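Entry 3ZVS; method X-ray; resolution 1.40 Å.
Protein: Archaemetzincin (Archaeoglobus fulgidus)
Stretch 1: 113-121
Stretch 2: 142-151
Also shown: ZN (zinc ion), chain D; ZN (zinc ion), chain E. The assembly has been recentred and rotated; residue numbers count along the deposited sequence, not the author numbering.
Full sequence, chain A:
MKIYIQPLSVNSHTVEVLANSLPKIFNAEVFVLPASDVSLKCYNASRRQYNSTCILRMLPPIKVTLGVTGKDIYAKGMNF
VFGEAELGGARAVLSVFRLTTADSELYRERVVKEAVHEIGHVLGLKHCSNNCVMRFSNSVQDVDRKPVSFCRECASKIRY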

# COMPACT_ATOMS: atom_id res chain seq x y z
N LYS A 113 3.28 7.16 -2.85
CA LYS A 113 2.05 7.76 -2.30
C LYS A 113 1.12 6.69 -1.74
O LYS A 113 0.61 6.82 -0.63
CB LYS A 113 1.28 8.56 -3.36
CG LYS A 113 1.88 9.88 -3.74
CD LYS A 113 1.06 10.54 -4.82
CE LYS A 113 1.64 11.92 -5.17
NZ LYS A 113 0.91 12.44 -6.33
N GLU A 114 0.89 5.65 -2.52
CA GLU A 114 -0.10 4.68 -2.13
C GLU A 114 0.40 3.77 -1.01
O GLU A 114 -0.39 3.33 -0.15
CB GLU A 114 -0.57 3.91 -3.37
CG GLU A 114 -1.29 4.83 -4.37
CD GLU A 114 -2.51 5.45 -3.78
OE1 GLU A 114 -3.55 4.78 -3.82
OE2 GLU A 114 -2.47 6.57 -3.23
N ALA A 115 1.70 3.48 -0.97
CA ALA A 115 2.26 2.78 0.19
C ALA A 115 2.14 3.60 1.48
O ALA A 115 1.74 3.08 2.51
CB ALA A 115 3.74 2.42 -0.06
N VAL A 116 2.49 4.88 1.40
CA VAL A 116 2.38 5.77 2.53
C VAL A 116 0.94 5.83 3.03
O VAL A 116 0.68 5.78 4.23
CB VAL A 116 2.91 7.14 2.15
CG1 VAL A 116 2.59 8.19 3.23
CG2 VAL A 116 4.44 7.09 1.97
N HIS A 117 -0.01 5.91 2.09
CA HIS A 117 -1.44 5.92 2.42
C HIS A 117 -1.84 4.69 3.24
O HIS A 117 -2.49 4.76 4.27
CB HIS A 117 -2.23 5.99 1.11
CG HIS A 117 -3.71 6.02 1.30
ND1 HIS A 117 -4.42 7.21 1.34
CD2 HIS A 117 -4.62 5.03 1.49
CE1 HIS A 117 -5.71 6.94 1.51
NE2 HIS A 117 -5.85 5.62 1.60
N GLU A 118 -1.45 3.51 2.75
CA GLU A 118 -1.80 2.28 3.45
C GLU A 118 -1.18 2.23 4.85
O GLU A 118 -1.81 1.84 5.82
CB GLU A 118 -1.35 1.06 2.63
CG GLU A 118 -2.14 0.86 1.35
CD GLU A 118 -3.63 0.89 1.54
OE1 GLU A 118 -4.13 0.28 2.53
OE2 GLU A 118 -4.33 1.52 0.74
N ILE A 119 0.08 2.59 4.96
CA ILE A 119 0.76 2.55 6.25
C ILE A 119 0.10 3.57 7.19
O ILE A 119 -0.07 3.30 8.36
CB ILE A 119 2.29 2.77 6.08
CG1 ILE A 119 2.93 1.58 5.39
CG2 ILE A 119 2.97 3.00 7.42
CD1 ILE A 119 4.27 1.93 4.77
N GLY A 120 -0.29 4.72 6.67
CA GLY A 120 -1.00 5.69 7.49
C GLY A 120 -2.24 5.09 8.12
O GLY A 120 -2.52 5.37 9.29
N HIS A 121 -3.00 4.30 7.36
CA HIS A 121 -4.14 3.60 7.96
C HIS A 121 -3.72 2.65 9.08
O HIS A 121 -4.38 2.60 10.11
CB HIS A 121 -4.88 2.76 6.94
CG HIS A 121 -5.75 3.51 5.97
ND1 HIS A 121 -6.68 4.46 6.34
CD2 HIS A 121 -5.90 3.35 4.63
CE1 HIS A 121 -7.35 4.86 5.26
NE2 HIS A 121 -6.88 4.21 4.21
N ASP A 142 -6.82 10.87 -9.27
CA ASP A 142 -6.89 11.39 -7.91
C ASP A 142 -5.56 11.21 -7.18
O ASP A 142 -5.11 12.06 -6.44
CB ASP A 142 -8.01 10.73 -7.09
CG ASP A 142 -9.40 11.12 -7.51
OD1 ASP A 142 -9.62 12.18 -8.16
OD2 ASP A 142 -10.31 10.37 -7.14
N VAL A 143 -4.94 10.04 -7.36
CA VAL A 143 -3.65 9.80 -6.72
C VAL A 143 -2.66 10.90 -7.13
O VAL A 143 -1.91 11.44 -6.31
CB VAL A 143 -3.09 8.39 -7.10
CG1 VAL A 143 -1.70 8.19 -6.53
CG2 VAL A 143 -4.02 7.29 -6.59
N ASP A 144 -2.64 11.20 -8.43
CA ASP A 144 -1.67 12.16 -8.96
C ASP A 144 -1.89 13.57 -8.36
O ASP A 144 -0.94 14.32 -8.20
CB ASP A 144 -1.74 12.22 -10.48
CG ASP A 144 -1.17 10.98 -11.14
OD1 ASP A 144 -0.48 10.19 -10.46
OD2 ASP A 144 -1.43 10.82 -12.34
N ARG A 145 -3.15 13.89 -8.06
CA ARG A 145 -3.50 15.20 -7.50
C ARG A 145 -3.19 15.36 -6.01
O ARG A 145 -3.03 16.48 -5.53
CB ARG A 145 -4.96 15.49 -7.77
CG ARG A 145 -5.19 15.98 -9.18
CD ARG A 145 -6.62 16.46 -9.35
NE ARG A 145 -7.56 15.34 -9.34
CZ ARG A 145 -8.09 14.80 -10.43
NH1 ARG A 145 -7.76 15.25 -11.63
NH2 ARG A 145 -8.94 13.79 -10.32
N LYS A 146 -3.13 14.27 -5.26
CA LYS A 146 -2.82 14.38 -3.85
C LYS A 146 -1.31 14.33 -3.60
O LYS A 146 -0.55 13.81 -4.40
CB LYS A 146 -3.53 13.29 -3.06
CG LYS A 146 -2.87 11.89 -3.06
CD LYS A 146 -3.80 10.90 -2.31
CE LYS A 146 -3.25 9.49 -2.28
NZ LYS A 146 -4.37 8.51 -1.93
N PRO A 147 -0.86 14.91 -2.48
CA PRO A 147 0.58 14.91 -2.22
C PRO A 147 1.04 13.61 -1.55
O PRO A 147 0.21 12.82 -1.07
CB PRO A 147 0.73 16.09 -1.25
CG PRO A 147 -0.52 16.01 -0.46
CD PRO A 147 -1.61 15.57 -1.40
N VAL A 148 2.34 13.40 -1.52
CA VAL A 148 2.92 12.25 -0.84
C VAL A 148 3.03 12.45 0.68
O VAL A 148 3.23 11.50 1.42
CB VAL A 148 4.33 11.91 -1.45
CG1 VAL A 148 5.36 12.98 -1.05
CG2 VAL A 148 4.80 10.53 -1.00
N SER A 149 2.88 13.70 1.13
CA SER A 149 3.10 14.03 2.52
C SER A 149 1.80 14.05 3.30
O SER A 149 0.69 14.32 2.78
CB SER A 149 3.74 15.41 2.63
OG SER A 149 3.00 16.31 1.86
N PHE A 150 1.93 13.77 4.58
CA PHE A 150 0.81 13.94 5.51
C PHE A 150 0.60 15.41 5.77
O PHE A 150 1.57 16.16 5.94
CB PHE A 150 1.09 13.25 6.84
CG PHE A 150 1.19 11.75 6.72
CD1 PHE A 150 0.05 10.97 6.61
CD2 PHE A 150 2.43 11.13 6.70
CE1 PHE A 150 0.13 9.60 6.48
CE2 PHE A 150 2.51 9.75 6.59
CZ PHE A 150 1.37 8.99 6.47
N CYS A 151 -0.66 15.81 5.83
CA CYS A 151 -1.01 17.16 6.28
C CYS A 151 -0.61 17.33 7.74
O CYS A 151 -0.30 16.37 8.45
CB CYS A 151 -2.50 17.46 6.08
SG CYS A 151 -3.60 16.63 7.27
ZN ZN D . -7.50 4.56 2.27
ZN ZN E . -4.38 14.57 6.55
O HOH W 1 1.52 10.72 -8.53
O HOH W 2 -5.14 5.55 -1.90

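The contact is a helix packed against the C-terminal end of a second helix and the loop that follows it, held by two lysines that cross the interface in opposite senses and by a small apolar patch, with 530 Å² buried over both sides.

Stretch 1 is helical throughout, as its i to i+4 backbone bonds show, for example Gly-120 N to Val-116 O at 2.8 Å. Stretch 2 is helical through Arg-145; Lys-146, with phi/psi of -88/155, is the first residue to leave helical geometry. The backbones come closest where Lys-113 CA lies 4.8 Å from Val-148 CA, and they are wider apart at the other end, with Gly-120 CA 8.7 Å from Phe-150 CA.

Lys-113 binds carbonyls at the point where the helix gives way to the loop. Its CA-to-CB bond points sideways, but the chain is extended (chi2 to chi4 all t), which carries the ammonium to the carbonyls: Lys-113 NZ donates to Lys-146 O at 2.8 Å and to Val-143 O at 3.0 Å. Val-143 O is shared, since it also accepts from Lys-146 N at 3.3 Å. Water 1 accepts from Lys-113 NZ at 2.9 Å and lies 2.8 Å from Asp-144 OD1, placed to donate to it, linking the same ammonium to an acidic side chain. The aliphatic part of the lysine also packs, with Lys-113 CG 3.9 Å from Val-148 CB and Lys-113 CD 4.0 Å from Val-143 CG1.

Lys-146 reaches the other way. Its NZ forms a salt bridge with Glu-114 OE2 at 3.0 Å; the hydrogen bond within it is weak. Water 2 reinforces the pair, donating to Glu-114 OE1 at 2.6 Å and accepting weakly from Lys-146 NZ at 3.1 Å. Val-143 CG2 packs 3.7 Å from Glu-114 CD, placing a methyl group beside the carboxylate.

Farther along, the contact becomes apolar. Val-116 points toward stretch 2, and its CG1 lies 3.6 Å from Phe-150 CZ and 3.8 Å from Val-148 O. Gly-120 CA approaches the edge of the Phe-150 ring, 4.2 Å from CZ. An ideal CB on Gly-120 would stand only 3.1 Å from Phe-150 CE1, so the bare glycine gives the ring room.

Two zinc ions lie beside this framework. His-117 NE2 and His-121 NE2, one helical turn apart, each bind the chain D zinc at 2.1 Å, while Cys-151 SG binds the chain E zinc at 2.3 Å; both ions have further ligands elsewhere in the structure.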